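Local coordinates for N-acetylglucosaminidase (Paenibacillus barengoltzii, PDB 6INX), which hydrolyses N-acetylglucosamine-containing substrates as a glycoside hydrolase of family 18, probably acting as an endo-beta-N-acetylglucosaminidase on glycan chains, at residues 94-97 against 98-102; 146-149 against 150-154; 210-213 against 214-217. All blocks are in the same frame, centred on the assembly; numbering follows the deposited sequence.

Contact 1: residues 94-97 against 98-102; sequences AVRA and VTEYA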
ATOM      1  N   ALA A  94      32.306   3.550 -12.771  1.00 10.44           N
ATOM      2  CA  ALA A  94      31.763   2.416 -13.511  1.00 10.53           C
ATOM      3  C   ALA A  94      32.734   1.983 -14.594  1.00 12.84           C
ATOM      4  O   ALA A  94      32.956   0.781 -14.800  1.00 12.19           O
ATOM      5  CB  ALA A  94      30.416   2.796 -14.128  1.00 11.47           C
ATOM      6  N   VAL A  95      33.334   2.960 -15.278  1.00 11.38           N
ATOM      7  CA  VAL A  95      34.344   2.655 -16.284  1.00 12.34           C
ATOM      8  C   VAL A  95      35.549   1.984 -15.640  1.00 12.71           C
ATOM      9  O   VAL A  95      36.130   1.050 -16.202  1.00 13.38           O
ATOM     10  CB  VAL A  95      34.729   3.934 -17.050  1.00 10.39           C
ATOM     11  CG1 VAL A  95      36.006   3.703 -17.870  1.00 14.83           C
ATOM     12  CG2 VAL A  95      33.588   4.367 -17.970  1.00 13.76           C
ATOM     13  N   ARG A  96      35.950   2.457 -14.452  1.00 11.43           N
ATOM     14  CA  ARG A  96      37.038   1.814 -13.726  1.00 13.29           C
ATOM     15  C   ARG A  96      36.728   0.348 -13.448  1.00 14.16           C
ATOM     16  O   ARG A  96      37.577  -0.525 -13.657  1.00 13.58           O
ATOM     17  CB  ARG A  96      37.320   2.571 -12.426  1.00 14.60           C
ATOM     18  CG  ARG A  96      38.492   2.004 -11.655  1.00 19.38           C
ATOM     19  CD  ARG A  96      38.760   2.765 -10.371  1.00 24.71           C
ATOM     20  NE  ARG A  96      40.033   2.361  -9.781  1.00 36.09           N
ATOM     21  CZ  ARG A  96      40.600   2.956  -8.737  1.00 40.13           C
ATOM     22  NH1 ARG A  96      40.005   3.989  -8.153  1.00 41.99           N
ATOM     23  NH2 ARG A  96      41.763   2.517  -8.274  1.00 38.63           N
ATOM     24  N   ALA A  97      35.500   0.054 -13.023  1.00 11.97           N
ATOM     25  CA  ALA A  97      35.133  -1.323 -12.710  1.00 12.71           C
ATOM     26  C   ALA A  97      35.278  -2.230 -13.927  1.00 13.12           C
ATOM     27  O   ALA A  97      35.856  -3.323 -13.835  1.00 15.03           O
ATOM     28  CB  ALA A  97      33.707  -1.358 -12.159  1.00 12.22           C
ATOM     29  N   VAL A  98      34.784  -1.784 -15.084  1.00 13.02           N
ATOM     30  CA  VAL A  98      34.807  -2.645 -16.272  1.00 13.81           C
ATOM     31  C   VAL A  98      36.168  -2.724 -16.942  1.00 16.73           C
ATOM     32  O   VAL A  98      36.361  -3.572 -17.827  1.00 18.44           O
ATOM     33  CB  VAL A  98      33.713  -2.309 -17.304  1.00 15.88           C
ATOM     34  CG1 VAL A  98      32.349  -2.259 -16.644  1.00 15.16           C
ATOM     35  CG2 VAL A  98      34.021  -1.003 -18.043  1.00 16.45           C
ATOM     36  N   THR A  99      37.113  -1.858 -16.573  1.00 13.82           N
ATOM     37  CA  THR A  99      38.468  -1.972 -17.107  1.00 15.22           C
ATOM     38  C   THR A  99      39.428  -2.666 -16.154  1.00 16.43           C
ATOM     39  O   THR A  99      40.415  -3.258 -16.610  1.00 19.61           O
ATOM     40  CB  THR A  99      39.027  -0.598 -17.505  1.00 15.49           C
ATOM     41  OG1 THR A  99      38.989   0.297 -16.387  1.00 18.79           O
ATOM     42  CG2 THR A  99      38.235  -0.013 -18.662  1.00 16.77           C
ATOM     43  N   GLU A 100      39.155  -2.622 -14.850  1.00 14.13           N
ATOM     44  CA  GLU A 100      39.972  -3.304 -13.856  1.00 15.74           C
ATOM     45  C   GLU A 100      39.649  -4.787 -13.763  1.00 17.54           C
ATOM     46  O   GLU A 100      40.519  -5.584 -13.391  1.00 17.97           O
ATOM     47  CB  GLU A 100      39.763  -2.666 -12.479  1.00 17.36           C
ATOM     48  CG  GLU A 100      40.444  -1.325 -12.295  1.00 19.18           C
ATOM     49  CD  GLU A 100      40.366  -0.818 -10.855  1.00 25.23           C
ATOM     50  OE1 GLU A 100      39.431  -1.211 -10.124  1.00 24.89           O
ATOM     51  OE2 GLU A 100      41.251  -0.029 -10.452  1.00 33.00           O
ATOM     52  N   TYR A 101      38.412  -5.173 -14.075  1.00 15.80           N
ATOM     53  CA  TYR A 101      37.962  -6.547 -13.922  1.00 16.32           C
ATOM     54  C   TYR A 101      37.187  -6.972 -15.157  1.00 14.27           C
ATOM     55  O   TYR A 101      36.791  -6.146 -15.983  1.00 15.53           O
ATOM     56  CB  TYR A 101      37.078  -6.698 -12.677  1.00 16.24           C
ATOM     57  CG  TYR A 101      37.796  -6.362 -11.401  1.00 17.22           C
ATOM     58  CD1 TYR A 101      38.791  -7.196 -10.910  1.00 19.51           C
ATOM     59  CD2 TYR A 101      37.496  -5.207 -10.695  1.00 19.99           C
ATOM     60  CE1 TYR A 101      39.460  -6.900  -9.749  1.00 20.56           C
ATOM     61  CE2 TYR A 101      38.166  -4.894  -9.529  1.00 19.46           C
ATOM     62  CZ  TYR A 101      39.147  -5.750  -9.060  1.00 21.11           C
ATOM     63  OH  TYR A 101      39.828  -5.466  -7.897  1.00 23.80           O
ATOM     64  N   ALA A 102      36.938  -8.281 -15.257  1.00 16.17           N
ATOM     65  CA  ALA A 102      36.242  -8.846 -16.403  1.00 15.89           C
ATOM     66  C   ALA A 102      34.740  -8.674 -16.232  1.00 16.95           C
ATOM     67  O   ALA A 102      33.978  -9.643 -16.282  1.00 18.66           O
ATOM     68  CB  ALA A 102      36.607 -10.322 -16.578  1.00 19.34           C
TER
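Ala94 and Val98 are joined by the i to i+4 bond that opens the closing turns of helix 84-100, one of the outer helices of the TIM barrel of this family 18 hydrolase. Val98 N donates a hydrogen bond to Ala94 O at 3.2 Å, and the small methyl of Ala94 suits a buried place against Met137 of helix 126-148. Val95, next in line, turns its branched side chain to Ala140 and Gln144 of the same helix. Its carbonyl takes a weak bond from Thr99 N, while Thr99 OG1 lies 3.0 Å from Val95 O and 3.2 Å from Arg96 O. The hydroxyl thus has both carbonyls within reach, and its single proton could serve either. Thr99 fits the end of a helix because OG1, set between its own backbone N and carbonyl carbon (chi1 56°), folds back onto the preceding turn. Arg96 O accepts two backbone hydrogen bonds, from Glu100 N at 2.9 Å and, as an i to i+3 bond, from Thr99 N. The long side chains of Arg96 and Glu100 meet on the exposed surface, where opposite charges four residues apart can pair, their guanidinium and carboxylate planes turned 66° from each other. In this salt bridge, Arg96 NE lies 2.8 Å from Glu100 OE2, which sits in the guanidinium plane while NE stands above the carboxylate plane. Ala97 is buried against Leu103, and just where Tyr101 leaves helical geometry, Tyr101 N donates to Ala97 O at 3.2 Å.

Contact 2: residues 146-149 against 150-154; sequences ERDG and RHYWL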
ATOM      1  N   GLU A 146      33.352   2.049 -26.940  1.00 13.51           N
ATOM      2  CA  GLU A 146      33.936   2.463 -28.211  1.00 14.46           C
ATOM      3  C   GLU A 146      35.432   2.177 -28.229  1.00 16.02           C
ATOM      4  O   GLU A 146      35.955   1.614 -29.199  1.00 15.21           O
ATOM      5  CB  GLU A 146      33.643   3.943 -28.457  1.00 13.34           C
ATOM      6  CG  GLU A 146      32.169   4.205 -28.746  1.00 13.95           C
ATOM      7  CD  GLU A 146      31.715   5.595 -28.344  1.00 12.68           C
ATOM      8  OE1 GLU A 146      32.564   6.501 -28.177  1.00 14.51           O
ATOM      9  OE2 GLU A 146      30.487   5.776 -28.195  1.00 15.62           O
ATOM     10  N   ARG A 147      36.136   2.528 -27.146  1.00 14.16           N
ATOM     11  CA  ARG A 147      37.573   2.268 -27.081  1.00 14.14           C
ATOM     12  C   ARG A 147      37.869   0.777 -27.176  1.00 15.44           C
ATOM     13  O   ARG A 147      38.829   0.365 -27.840  1.00 16.67           O
ATOM     14  CB  ARG A 147      38.152   2.805 -25.768  1.00 17.23           C
ATOM     15  CG  ARG A 147      38.048   4.300 -25.572  1.00 20.05           C
ATOM     16  CD  ARG A 147      38.542   4.684 -24.172  1.00 23.62           C
ATOM     17  NE  ARG A 147      38.332   6.098 -23.883  1.00 29.00           N
ATOM     18  CZ  ARG A 147      37.478   6.579 -22.980  1.00 28.40           C
ATOM     19  NH1 ARG A 147      36.731   5.766 -22.233  1.00 21.60           N
ATOM     20  NH2 ARG A 147      37.381   7.892 -22.818  1.00 29.71           N
ATOM     21  N   ASP A 148      37.062  -0.043 -26.513  1.00 14.20           N
ATOM     22  CA  ASP A 148      37.326  -1.467 -26.379  1.00 14.85           C
ATOM     23  C   ASP A 148      36.672  -2.302 -27.467  1.00 13.88           C
ATOM     24  O   ASP A 148      36.807  -3.527 -27.451  1.00 17.69           O
ATOM     25  CB  ASP A 148      36.874  -1.972 -25.000  1.00 14.98           C
ATOM     26  CG  ASP A 148      37.734  -1.432 -23.873  1.00 17.07           C
ATOM     27  OD1 ASP A 148      37.258  -1.418 -22.716  1.00 16.62           O
ATOM     28  OD2 ASP A 148      38.887  -1.021 -24.150  1.00 17.93           O
ATOM     29  N   GLY A 149      35.970  -1.674 -28.403  1.00 12.78           N
ATOM     30  CA  GLY A 149      35.366  -2.402 -29.504  1.00 14.20           C
ATOM     31  C   GLY A 149      34.232  -3.314 -29.097  1.00 16.93           C
ATOM     32  O   GLY A 149      34.061  -4.387 -29.692  1.00 16.70           O
ATOM     33  N   ARG A 150      33.443  -2.924 -28.098  1.00 15.79           N
ATOM     34  CA  ARG A 150      32.425  -3.823 -27.570  1.00 15.51           C
ATOM     35  C   ARG A 150      31.320  -3.009 -26.910  1.00 13.14           C
ATOM     36  O   ARG A 150      31.401  -1.784 -26.790  1.00 15.23           O
ATOM     37  CB  ARG A 150      33.027  -4.775 -26.545  1.00 15.25           C
ATOM     38  CG  ARG A 150      33.680  -4.041 -25.383  1.00 14.99           C
ATOM     39  CD  ARG A 150      33.967  -4.986 -24.254  1.00 17.30           C
ATOM     40  NE  ARG A 150      32.722  -5.394 -23.617  1.00 17.83           N
ATOM     41  CZ  ARG A 150      32.643  -6.291 -22.641  1.00 20.46           C
ATOM     42  NH1 ARG A 150      33.739  -6.883 -22.186  1.00 21.93           N
ATOM     43  NH2 ARG A 150      31.461  -6.591 -22.124  1.00 20.03           N
ATOM     44  N   HIS A 151      30.286  -3.719 -26.469  1.00 14.55           N
ATOM     45  CA  HIS A 151      29.182  -3.130 -25.722  1.00 13.61           C
ATOM     46  C   HIS A 151      29.434  -3.325 -24.236  1.00 14.81           C
ATOM     47  O   HIS A 151      29.887  -4.389 -23.807  1.00 16.30           O
ATOM     48  CB  HIS A 151      27.879  -3.843 -26.086  1.00 15.52           C
ATOM     49  CG  HIS A 151      26.656  -3.259 -25.443  1.00 15.14           C
ATOM     50  ND1 HIS A 151      26.240  -1.962 -25.667  1.00 16.90           N
ATOM     51  CD2 HIS A 151      25.740  -3.810 -24.610  1.00 16.95           C
ATOM     52  CE1 HIS A 151      25.127  -1.736 -24.985  1.00 17.21           C
ATOM     53  NE2 HIS A 151      24.802  -2.842 -24.341  1.00 16.58           N
ATOM     54  N   TYR A 152      29.147  -2.291 -23.453  1.00 14.15           N
ATOM     55  CA  TYR A 152      29.081  -2.412 -22.004  1.00 10.66           C
ATOM     56  C   TYR A 152      27.636  -2.171 -21.589  1.00 11.41           C
ATOM     57  O   TYR A 152      26.935  -1.375 -22.218  1.00 12.96           O
ATOM     58  CB  TYR A 152      30.010  -1.410 -21.321  1.00 12.51           C
ATOM     59  CG  TYR A 152      31.465  -1.825 -21.381  1.00 12.74           C
ATOM     60  CD1 TYR A 152      31.919  -2.937 -20.688  1.00 12.88           C
ATOM     61  CD2 TYR A 152      32.385  -1.094 -22.122  1.00 14.02           C
ATOM     62  CE1 TYR A 152      33.248  -3.327 -20.748  1.00 12.47           C
ATOM     63  CE2 TYR A 152      33.714  -1.475 -22.192  1.00 13.91           C
ATOM     64  CZ  TYR A 152      34.139  -2.588 -21.496  1.00 13.48           C
ATOM     65  OH  TYR A 152      35.461  -2.963 -21.560  1.00 15.93           O
ATOM     66  N   TRP A 153      27.189  -2.893 -20.564  1.00 11.55           N
ATOM     67  CA  TRP A 153      25.792  -2.936 -20.153  1.00 10.66           C
ATOM     68  C   TRP A 153      25.518  -1.984 -18.992  1.00 13.20           C
ATOM     69  O   TRP A 153      26.368  -1.769 -18.125  1.00 11.66           O
ATOM     70  CB  TRP A 153      25.409  -4.351 -19.709  1.00 13.01           C
ATOM     71  CG  TRP A 153      25.451  -5.378 -20.803  1.00 14.51           C
ATOM     72  CD1 TRP A 153      26.549  -5.775 -21.517  1.00 17.67           C
ATOM     73  CD2 TRP A 153      24.355  -6.152 -21.292  1.00 21.26           C
ATOM     74  NE1 TRP A 153      26.199  -6.744 -22.422  1.00 23.19           N
ATOM     75  CE2 TRP A 153      24.855  -6.991 -22.308  1.00 18.83           C
ATOM     76  CE3 TRP A 153      22.997  -6.218 -20.971  1.00 23.98           C
ATOM     77  CZ2 TRP A 153      24.046  -7.882 -23.008  1.00 23.12           C
ATOM     78  CZ3 TRP A 153      22.193  -7.097 -21.669  1.00 22.54           C
ATOM     79  CH2 TRP A 153      22.721  -7.922 -22.672  1.00 24.09           C
ATOM     80  N   LEU A 154      24.294  -1.455 -18.961  1.00 10.61           N
ATOM     81  CA  LEU A 154      23.802  -0.699 -17.813  1.00  9.86           C
ATOM     82  C   LEU A 154      22.363  -1.123 -17.580  1.00 11.30           C
ATOM     83  O   LEU A 154      21.537  -1.038 -18.492  1.00 12.02           O
ATOM     84  CB  LEU A 154      23.878   0.813 -18.060  1.00 10.40           C
ATOM     85  CG  LEU A 154      23.486   1.691 -16.867  1.00 11.42           C
ATOM     86  CD1 LEU A 154      24.455   1.484 -15.705  1.00 14.62           C
ATOM     87  CD2 LEU A 154      23.435   3.152 -17.297  1.00 11.25           C
TER
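Between Asp148 and Arg150 the backbone leaves helix 126-148 through Gly149, which at positive phi (68°) ends the helix in a Schellman motif, with Gly149 N making a weak 3.4 Å bond back to Glu146 O. Glycine suits this place because it has no CB to strain such a backbone. The chain then runs extended, and the side chains of Asp148 and Arg150 meet beside the turn, CB of Asp148 3.8 Å from CG of Arg150. Asp148 also reaches on to Tyr152: Tyr152 OH donates to Asp148 OD1 over only 2.6 Å, a short bond that meets the carboxylate on its anti side. OD1 lies in the plane of the phenol ring, at its edge, with the carboxylate plane turned 71° from it. Gln144 NE2, one turn earlier on the helix, donates to the same oxygen, so OD1 is gripped by two donors. This is the loop that leads from an outer helix to the next strand of a TIM barrel, here from helix 126-148 into strand 153-159, and Tyr152 suits it by offering an apolar ring to the buried side and a hydroxyl to the helix end. The Arg150 guanidinium lies over one face of that ring, NE offset toward the rim, with Tyr152 CE1 3.5 Å above the guanidinium plane, over its centre. A bend at chi3 (-71°) brings the group back over the chain, where Arg150 NE and NH2 grip His151 O together, at 3.0 and 3.2 Å. The positive charge finds its carboxylate partner in Asp104, through a salt bridge from Arg150 NH2 to Asp104 OD1.

Contact 3: residues 210-213 against 214-217; sequences RISV and DASV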
ATOM      1  N   ARG A 210      -2.492  -4.357  -3.209  1.00 11.29           N
ATOM      2  CA  ARG A 210      -2.928  -4.752  -4.546  1.00 11.27           C
ATOM      3  C   ARG A 210      -1.787  -5.050  -5.516  1.00 12.10           C
ATOM      4  O   ARG A 210      -2.051  -5.302  -6.693  1.00 11.99           O
ATOM      5  CB  ARG A 210      -3.888  -3.714  -5.137  1.00 11.12           C
ATOM      6  CG  ARG A 210      -5.042  -3.319  -4.201  1.00 10.95           C
ATOM      7  CD  ARG A 210      -5.903  -4.509  -3.773  1.00 11.06           C
ATOM      8  NE  ARG A 210      -6.607  -5.111  -4.896  1.00 11.32           N
ATOM      9  CZ  ARG A 210      -7.056  -6.362  -4.908  1.00 11.48           C
ATOM     10  NH1 ARG A 210      -6.872  -7.151  -3.855  1.00 12.30           N
ATOM     11  NH2 ARG A 210      -7.675  -6.820  -5.991  1.00 12.63           N
ATOM     12  N   ILE A 211      -0.539  -5.049  -5.056  1.00 10.17           N
ATOM     13  CA  ILE A 211       0.602  -5.253  -5.944  1.00  9.66           C
ATOM     14  C   ILE A 211       0.812  -6.742  -6.230  1.00 12.23           C
ATOM     15  O   ILE A 211       0.378  -7.623  -5.483  1.00 10.98           O
ATOM     16  CB  ILE A 211       1.861  -4.583  -5.356  1.00 10.56           C
ATOM     17  CG1 ILE A 211       2.967  -4.390  -6.411  1.00 11.64           C
ATOM     18  CG2 ILE A 211       2.378  -5.382  -4.173  1.00 13.13           C
ATOM     19  CD1 ILE A 211       2.573  -3.546  -7.619  1.00 12.49           C
ATOM     20  N   SER A 212       1.484  -7.011  -7.350  1.00 10.49           N
ATOM     21  CA  SER A 212       1.793  -8.348  -7.842  1.00  9.83           C
ATOM     22  C   SER A 212       2.759  -8.150  -9.004  1.00 12.17           C
ATOM     23  O   SER A 212       2.979  -7.021  -9.446  1.00 11.16           O
ATOM     24  CB  SER A 212       0.531  -9.087  -8.314  1.00  9.39           C
ATOM     25  OG  SER A 212      -0.053  -8.427  -9.428  1.00 11.37           O
ATOM     26  N   VAL A 213       3.326  -9.254  -9.507  1.00 11.43           N
ATOM     27  CA  VAL A 213       4.123  -9.171 -10.735  1.00 11.25           C
ATOM     28  C   VAL A 213       3.306  -8.525 -11.847  1.00 11.41           C
ATOM     29  O   VAL A 213       3.748  -7.579 -12.509  1.00 12.08           O
ATOM     30  CB  VAL A 213       4.612 -10.563 -11.177  1.00 10.70           C
ATOM     31  CG1 VAL A 213       5.226 -10.475 -12.591  1.00 14.08           C
ATOM     32  CG2 VAL A 213       5.587 -11.169 -10.185  1.00 12.33           C
ATOM     33  N   ASP A 214       2.089  -9.038 -12.056  1.00 10.89           N
ATOM     34  CA  ASP A 214       1.241  -8.555 -13.137  1.00 11.07           C
ATOM     35  C   ASP A 214       0.934  -7.068 -12.966  1.00 13.36           C
ATOM     36  O   ASP A 214       1.037  -6.286 -13.919  1.00 12.45           O
ATOM     37  CB  ASP A 214      -0.029  -9.418 -13.152  1.00 10.66           C
ATOM     38  CG  ASP A 214      -1.033  -9.003 -14.205  1.00 15.73           C
ATOM     39  OD1 ASP A 214      -0.683  -8.891 -15.399  1.00 18.49           O
ATOM     40  OD2 ASP A 214      -2.212  -8.831 -13.812  1.00 19.90           O
ATOM     41  N   ALA A 215       0.570  -6.650 -11.750  1.00 11.87           N
ATOM     42  CA  ALA A 215       0.268  -5.236 -11.543  1.00 10.73           C
ATOM     43  C   ALA A 215       1.510  -4.367 -11.713  1.00 12.77           C
ATOM     44  O   ALA A 215       1.421  -3.245 -12.227  1.00 12.74           O
ATOM     45  CB  ALA A 215      -0.361  -5.008 -10.167  1.00 14.13           C
ATOM     46  N   SER A 216       2.674  -4.874 -11.304  1.00  9.78           N
ATOM     47  CA  SER A 216       3.921  -4.120 -11.434  1.00  9.28           C
ATOM     48  C   SER A 216       4.301  -3.940 -12.899  1.00 10.87           C
ATOM     49  O   SER A 216       4.625  -2.829 -13.328  1.00 10.74           O
ATOM     50  CB  SER A 216       5.033  -4.816 -10.636  1.00 10.22           C
ATOM     51  OG  SER A 216       6.258  -4.110 -10.752  1.00  9.55           O
ATOM     52  N   VAL A 217       4.267  -5.029 -13.674  1.00 10.55           N
ATOM     53  CA  VAL A 217       4.534  -4.945 -15.108  1.00 10.81           C
ATOM     54  C   VAL A 217       3.614  -3.920 -15.758  1.00 13.14           C
ATOM     55  O   VAL A 217       4.055  -3.046 -16.509  1.00 13.76           O
ATOM     56  CB  VAL A 217       4.403  -6.336 -15.752  1.00 11.97           C
ATOM     57  CG1 VAL A 217       4.474  -6.223 -17.278  1.00 13.89           C
ATOM     58  CG2 VAL A 217       5.479  -7.287 -15.210  1.00 13.66           C
TER
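Ser212 caps the N terminus of helix 213-222 by accepting from Ala215 N with its hydroxyl, Ser212 OG, at 3.0 Å and an N-H...O angle of 167°. Serine suits an N-cap because its short side chain can stand in for the carbonyl that the preceding turn would have supplied. OG reaches the amide because it lies between the backbone N and the carbonyl carbon of its own residue, with chi1 at 64°. A second hydrogen bond links the hydroxyl to Thr203 OG1, which steadies its position. The backbone bonds of the first turn follow: Ser216 N to Ser212 O at 2.9 Å, and Val217 N to Val213 O at 2.9 Å. By contrast, the buried Ser212 N has no partner in the model. Arg210 NE makes a salt bridge with Asp166 OD2 of the second subunit.

Asp214 is well placed in the first turn, where its negative charge would probably be eased by the positive end of the helix. Its CB lies 3.9 Å from Ser212 OG, while OD1 makes a hydrogen bond with Tyr312 OH. Ser216 sends its own hydroxyl to Ala160 O, while its CB lies 3.2 Å from Ser212 O, beside the backbone bond.

Apolar contacts surround this polar start. The CD1 end of Ile211 rests on Ala215 CB at 4.2 Å and reaches Ser216 as well, closing over the turn from the loop side. Val213 and Val217 lie side by side, one turn apart, with CG1 of the first 4.1 Å from CG2 of the second. In the TIM barrel, Val213 and Val217 press together onto Ile232 of strand 230-235, and Val217 and Ser216 meet Leu182 of strand 179-183.

In the fold
All three contacts are local and follow one another in series, so none nests within or crosses another. From the N terminus, contact 1 ends helix 84-100 ahead of strand 105-109, and contact 2 ends helix 126-148 and starts strand 153-159; the two are neighbouring helix-to-strand connections of the barrel. They touch where Val98 CB packs 3.6 Å from Tyr152 CE1, tying the end of helix 84-100 to the entry of strand 153-159. Contact 3 does the reverse, starting helix 213-222 after a long loop from strand 179-183. Its centre is about 35 Å from that of contact 1, on the opposite side of the chain's centre, and its loop reaches the second subunit.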